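Local atomic coordinates of aromatic-L-amino-acid decarboxylase (Catharanthus roseus, PDB entry 6EEW), a protein that catalyses the pyridoxal-phosphate-dependent decarboxylation of L-tryptophan to tryptamine and of 5-hydroxy-L-tryptophan to serotonin. Residues A[414-419]-A[423-428]; A[458-463]-A[467-472]. All coordinates share one frame; numbering follows the deposited sequence.

Interaction 1: residues A[414-419]-A[423-428]; sequences FEIVVP and SLVCFR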
loop_
_atom_site.group_PDB
_atom_site.type_symbol
_atom_site.label_atom_id
_atom_site.label_comp_id
_atom_site.label_asym_id
_atom_site.label_seq_id
_atom_site.Cartn_x
_atom_site.Cartn_y
_atom_site.Cartn_z
ATOM N N PHE A 414 11.266 -18.280 -36.932
ATOM C CA PHE A 414 11.299 -17.875 -35.538
ATOM C C PHE A 414 12.141 -18.850 -34.724
ATOM O O PHE A 414 12.444 -19.963 -35.157
ATOM C CB PHE A 414 9.880 -17.813 -34.974
ATOM C CG PHE A 414 9.016 -16.762 -35.614
ATOM C CD1 PHE A 414 8.335 -17.026 -36.790
ATOM C CD2 PHE A 414 8.839 -15.529 -35.008
ATOM C CE1 PHE A 414 7.528 -16.068 -37.370
ATOM C CE2 PHE A 414 8.026 -14.569 -35.582
ATOM C CZ PHE A 414 7.372 -14.837 -36.762
ATOM N N GLU A 415 12.508 -18.413 -33.525
ATOM C CA GLU A 415 13.268 -19.244 -32.608
ATOM C C GLU A 415 12.832 -18.911 -31.197
ATOM O O GLU A 415 12.536 -17.751 -30.889
ATOM C CB GLU A 415 14.777 -19.018 -32.781
ATOM C CG GLU A 415 15.341 -17.801 -32.057
ATOM C CD GLU A 415 16.858 -17.717 -32.163
ATOM O OE1 GLU A 415 17.441 -18.403 -33.033
ATOM O OE2 GLU A 415 17.473 -16.976 -31.374
ATOM N N ILE A 416 12.792 -19.936 -30.352
ATOM C CA ILE A 416 12.580 -19.747 -28.923
ATOM C C ILE A 416 13.932 -19.434 -28.293
ATOM O O ILE A 416 14.862 -20.243 -28.369
ATOM C CB ILE A 416 11.941 -20.990 -28.285
ATOM C CG1 ILE A 416 10.676 -21.404 -29.044
ATOM C CG2 ILE A 416 11.594 -20.703 -26.835
ATOM C CD1 ILE A 416 9.552 -20.389 -28.972
ATOM N N VAL A 417 14.033 -18.269 -27.647
ATOM C CA VAL A 417 15.328 -17.763 -27.202
ATOM C C VAL A 417 15.787 -18.445 -25.917
ATOM O O VAL A 417 16.979 -18.719 -25.741
ATOM C CB VAL A 417 15.248 -16.237 -27.031
ATOM C CG1 VAL A 417 16.560 -15.693 -26.493
ATOM C CG2 VAL A 417 14.880 -15.574 -28.354
ATOM N N VAL A 418 14.862 -18.738 -25.008
ATOM C CA VAL A 418 15.192 -19.344 -23.721
ATOM C C VAL A 418 14.040 -20.263 -23.340
ATOM O O VAL A 418 12.913 -20.046 -23.798
ATOM C CB VAL A 418 15.430 -18.272 -22.647
ATOM C CG1 VAL A 418 16.739 -17.561 -22.900
ATOM C CG2 VAL A 418 14.273 -17.272 -22.642
ATOM N N PRO A 419 14.259 -21.278 -22.507
ATOM C CA PRO A 419 13.191 -22.250 -22.247
ATOM C C PRO A 419 11.988 -21.593 -21.581
ATOM O O PRO A 419 12.129 -20.714 -20.730
ATOM C CB PRO A 419 13.861 -23.288 -21.333
ATOM C CG PRO A 419 15.329 -23.091 -21.544
ATOM C CD PRO A 419 15.511 -21.634 -21.825
ATOM N N SER A 423 4.312 -19.470 -17.939
ATOM C CA SER A 423 3.323 -18.988 -18.893
ATOM C C SER A 423 3.890 -17.966 -19.877
ATOM O O SER A 423 3.151 -17.474 -20.739
ATOM C CB SER A 423 2.123 -18.398 -18.153
ATOM O OG SER A 423 1.274 -17.750 -19.070
ATOM N N LEU A 424 5.162 -17.605 -19.748
ATOM C CA LEU A 424 5.761 -16.557 -20.568
ATOM C C LEU A 424 6.627 -17.204 -21.631
ATOM O O LEU A 424 7.488 -18.026 -21.305
ATOM C CB LEU A 424 6.601 -15.594 -19.720
ATOM C CG LEU A 424 7.661 -14.820 -20.502
ATOM C CD1 LEU A 424 7.021 -13.843 -21.479
ATOM C CD2 LEU A 424 8.618 -14.108 -19.559
ATOM N N VAL A 425 6.419 -16.810 -22.889
ATOM C CA VAL A 425 7.160 -17.350 -24.030
ATOM C C VAL A 425 8.020 -16.236 -24.618
ATOM O O VAL A 425 7.496 -15.209 -25.062
ATOM C CB VAL A 425 6.207 -17.925 -25.095
ATOM C CG1 VAL A 425 6.978 -18.549 -26.262
ATOM C CG2 VAL A 425 5.253 -18.906 -24.481
ATOM N N CYS A 426 9.333 -16.443 -24.641
ATOM C CA CYS A 426 10.274 -15.492 -25.218
ATOM C C CYS A 426 10.727 -15.997 -26.581
ATOM O O CYS A 426 11.270 -17.101 -26.685
ATOM C CB CYS A 426 11.472 -15.289 -24.292
ATOM S SG CYS A 426 11.044 -14.633 -22.651
ATOM N N PHE A 427 10.503 -15.198 -27.625
ATOM C CA PHE A 427 10.768 -15.664 -28.983
ATOM C C PHE A 427 11.276 -14.513 -29.845
ATOM O O PHE A 427 11.272 -13.349 -29.437
ATOM C CB PHE A 427 9.524 -16.298 -29.606
ATOM C CG PHE A 427 8.381 -15.342 -29.806
ATOM C CD1 PHE A 427 7.645 -14.883 -28.727
ATOM C CD2 PHE A 427 8.047 -14.900 -31.079
ATOM C CE1 PHE A 427 6.593 -14.007 -28.914
ATOM C CE2 PHE A 427 6.996 -14.024 -31.274
ATOM C CZ PHE A 427 6.268 -13.573 -30.190
ATOM N N ARG A 428 11.731 -14.852 -31.049
ATOM C CA ARG A 428 12.213 -13.816 -31.960
ATOM C C ARG A 428 12.257 -14.373 -33.376
ATOM O O ARG A 428 12.162 -15.580 -33.593
ATOM C CB ARG A 428 13.596 -13.315 -31.518
ATOM C CG ARG A 428 14.737 -14.241 -31.935
ATOM C CD ARG A 428 16.036 -13.981 -31.168
ATOM N NE ARG A 428 16.977 -13.069 -31.809
ATOM C CZ ARG A 428 18.212 -13.411 -32.166
ATOM N NH1 ARG A 428 18.647 -14.649 -31.963
ATOM N NH2 ARG A 428 19.014 -12.521 -32.735
#
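Glu415 and Arg428 run alongside each other on one face of an antiparallel hairpin, pointing the same way and ending in a salt bridge, Arg428 NH1 2.7 Å from Glu415 OE2. Their flat groups stand 66° apart: the oxygen sits at the edge of the guanidinium, and NH1 comes to it from above the carboxylate plane. Both chains start with CG between the backbone N and the carbonyl carbon (chi1 near 80°), which sends them off together, Glu415 extended and Arg428 bent at chi3. Val417 crosses the arginine at about a right angle, with its CG2 3.4 Å from Arg428 CD. The Glu415 and Arg428 backbones form a hydrogen-bonded pair, Glu415 N to Arg428 O and Arg428 N to Glu415 O, and Val417 N adds a bond of 3.2 Å to Cys426 O. Val418 CG2 packs on Cys426 CB at 3.8 Å on the Glu415/Arg428 side. On the other face Ile416 CD1 reaches Phe427 CB at 4.1 Å; Ile416 touches Val408, and the Phe427 ring meets Phe404 edge-to-face, both from helix 375-409. In this edge hairpin of the small C-terminal domain of a fold-type I enzyme, a partly exposed ion pair thus backs onto apolar packing.

Interaction 2: residues A[458-463]-A[467-472]; sequences THTIVG and MLRLAV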
loop_
_atom_site.group_PDB
_atom_site.type_symbol
_atom_site.label_atom_id
_atom_site.label_comp_id
_atom_site.label_asym_id
_atom_site.label_seq_id
_atom_site.Cartn_x
_atom_site.Cartn_y
_atom_site.Cartn_z
ATOM N N THR A 458 5.027 -6.683 -24.881
ATOM C CA THR A 458 6.291 -5.999 -24.670
ATOM C C THR A 458 7.454 -6.879 -25.112
ATOM O O THR A 458 7.301 -8.054 -25.464
ATOM C CB THR A 458 6.466 -5.571 -23.211
ATOM O OG1 THR A 458 6.248 -6.688 -22.342
ATOM C CG2 THR A 458 5.509 -4.439 -22.865
ATOM N N HIS A 459 8.627 -6.269 -25.114
ATOM C CA HIS A 459 9.877 -6.863 -25.537
ATOM C C HIS A 459 10.784 -6.977 -24.326
ATOM O O HIS A 459 10.430 -6.570 -23.216
ATOM C CB HIS A 459 10.530 -6.009 -26.628
ATOM C CG HIS A 459 11.176 -4.763 -26.104
ATOM N ND1 HIS A 459 12.512 -4.698 -25.773
ATOM C CD2 HIS A 459 10.664 -3.541 -25.825
ATOM C CE1 HIS A 459 12.799 -3.488 -25.331
ATOM N NE2 HIS A 459 11.694 -2.768 -25.350
ATOM N N THR A 460 11.948 -7.577 -24.537
ATOM C CA THR A 460 13.010 -7.488 -23.551
ATOM C C THR A 460 14.344 -7.661 -24.252
ATOM O O THR A 460 14.422 -8.144 -25.385
ATOM C CB THR A 460 12.850 -8.516 -22.434
ATOM O OG1 THR A 460 13.818 -8.249 -21.405
ATOM C CG2 THR A 460 13.034 -9.931 -22.980
ATOM N N ILE A 461 15.388 -7.182 -23.584
ATOM C CA ILE A 461 16.771 -7.407 -23.978
ATOM C C ILE A 461 17.413 -8.208 -22.865
ATOM O O ILE A 461 17.465 -7.747 -21.716
ATOM C CB ILE A 461 17.542 -6.101 -24.215
ATOM C CG1 ILE A 461 16.866 -5.258 -25.297
ATOM C CG2 ILE A 461 18.989 -6.419 -24.600
ATOM C CD1 ILE A 461 17.019 -5.845 -26.669
ATOM N N VAL A 462 17.885 -9.406 -23.197
ATOM C CA VAL A 462 18.594 -10.250 -22.243
ATOM C C VAL A 462 19.825 -10.810 -22.935
ATOM O O VAL A 462 19.736 -11.321 -24.055
ATOM C CB VAL A 462 17.702 -11.385 -21.699
ATOM C CG1 VAL A 462 18.525 -12.376 -20.888
ATOM C CG2 VAL A 462 16.609 -10.810 -20.828
ATOM N N GLY A 463 20.968 -10.720 -22.263
ATOM C CA GLY A 463 22.211 -11.197 -22.856
ATOM C C GLY A 463 22.494 -10.617 -24.222
ATOM O O GLY A 463 22.978 -11.330 -25.108
ATOM N N MET A 467 14.236 -9.725 -27.800
ATOM C CA MET A 467 13.223 -10.751 -27.974
ATOM C C MET A 467 11.846 -10.195 -27.637
ATOM O O MET A 467 11.711 -9.235 -26.868
ATOM C CB MET A 467 13.548 -11.965 -27.099
ATOM C CG MET A 467 13.385 -11.727 -25.614
ATOM S SD MET A 467 14.394 -12.878 -24.663
ATOM C CE MET A 467 16.032 -12.253 -25.040
ATOM N N LEU A 468 10.830 -10.771 -28.273
ATOM C CA LEU A 468 9.434 -10.528 -27.947
ATOM C C LEU A 468 9.005 -11.476 -26.835
ATOM O O LEU A 468 9.553 -12.571 -26.689
ATOM C CB LEU A 468 8.555 -10.741 -29.182
ATOM C CG LEU A 468 8.633 -9.737 -30.339
ATOM C CD1 LEU A 468 10.018 -9.646 -30.959
ATOM C CD2 LEU A 468 7.613 -10.127 -31.395
ATOM N N ARG A 469 8.017 -11.050 -26.052
ATOM C CA ARG A 469 7.463 -11.860 -24.976
ATOM C C ARG A 469 5.969 -12.038 -25.183
ATOM O O ARG A 469 5.268 -11.103 -25.585
ATOM C CB ARG A 469 7.711 -11.246 -23.594
ATOM C CG ARG A 469 9.172 -11.062 -23.181
ATOM C CD ARG A 469 9.323 -9.971 -22.102
ATOM N NE ARG A 469 8.838 -10.371 -20.776
ATOM C CZ ARG A 469 7.579 -10.218 -20.355
ATOM N NH1 ARG A 469 6.665 -9.682 -21.151
ATOM N NH2 ARG A 469 7.225 -10.603 -19.138
ATOM N N LEU A 470 5.484 -13.238 -24.886
ATOM C CA LEU A 470 4.055 -13.514 -24.812
ATOM C C LEU A 470 3.759 -13.974 -23.390
ATOM O O LEU A 470 4.110 -15.094 -23.005
ATOM C CB LEU A 470 3.632 -14.561 -25.834
ATOM C CG LEU A 470 2.115 -14.606 -26.002
ATOM C CD1 LEU A 470 1.634 -13.404 -26.846
ATOM C CD2 LEU A 470 1.656 -15.957 -26.584
ATOM N N ALA A 471 3.134 -13.096 -22.613
ATOM C CA ALA A 471 2.822 -13.361 -21.212
ATOM C C ALA A 471 1.352 -13.761 -21.153
ATOM O O ALA A 471 0.454 -12.919 -21.072
ATOM C CB ALA A 471 3.132 -12.143 -20.347
ATOM N N VAL A 472 1.110 -15.060 -21.236
ATOM C CA VAL A 472 -0.249 -15.581 -21.241
ATOM C C VAL A 472 -0.774 -15.627 -19.815
ATOM O O VAL A 472 -0.024 -15.890 -18.870
ATOM C CB VAL A 472 -0.293 -16.963 -21.908
ATOM C CG1 VAL A 472 -1.705 -17.493 -21.899
ATOM C CG2 VAL A 472 0.240 -16.872 -23.330
#
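Segments 458-463 and 467-472 pair as the two antiparallel arms of a hairpin, with Thr460 and Met467 a hydrogen-bonded pair whose N-to-O distances are both 2.9 Å, Thr460 N to Met467 O and Met467 N to Thr460 O, while His459 and Leu468 form the non-hydrogen-bonded pair beside it. Arg469 N adds a further bond, 3.1 Å to Thr458 O and in the carbonyl plane. Thr460 and Met467 lie side by side, pointing the same way. With CG2 between the backbone N and the carbonyl carbon, Thr460 turns this methyl onto the methionine, and Thr460 CG2 to Met467 CG is tight at 3.2 Å. The methionine bends at chi3 (70°), which carries Met467 CE to 3.8 Å from Val462 CB. Cutting Met467 back to an alanine removes CG, SD and CE, and would probably open a gap beside the Thr460 methyl and leave Val462 without its partner across the hairpin. Arg469 runs along the same face, its CD 3.8 Å from Thr460 CG2 and its NH1 3.2 Å from Thr458 OG1, which in turn bonds Phe100 N. The Arg469 side chain lies about 6 Å from the bound tryptophan, backing the pocket wall without touching the ligand. Its buried guanidinium spends NH2 on the carbonyls of Phe100 and Thr262 and NE on that of Ser263, and these bonds tie the hairpin to the segments holding Phe100 and Thr262, which line the tryptophan site.

Overall arrangement
Following the chain from the N terminus, helix 375-409 leads into strand 414-416, and interaction 1 closes the short loop that brings the chain back as strand 424-429. Helix 438-451 then intervenes before interaction 2 closes a second short hairpin, 459-462 with 465-471. The two loops come in series, neither enclosing nor crossing the other, and their centres are 8 Å apart. Strands 424-429 and 465-471 are antiparallel neighbours, joined for example by Leu470 N to Val425 O, so the hairpins merge into one four-stranded antiparallel sheet with 414-416 and 459-462 outermost. Helices 375-409 and 438-451 pack on this sheet, while interaction 2 links it to the substrate pocket.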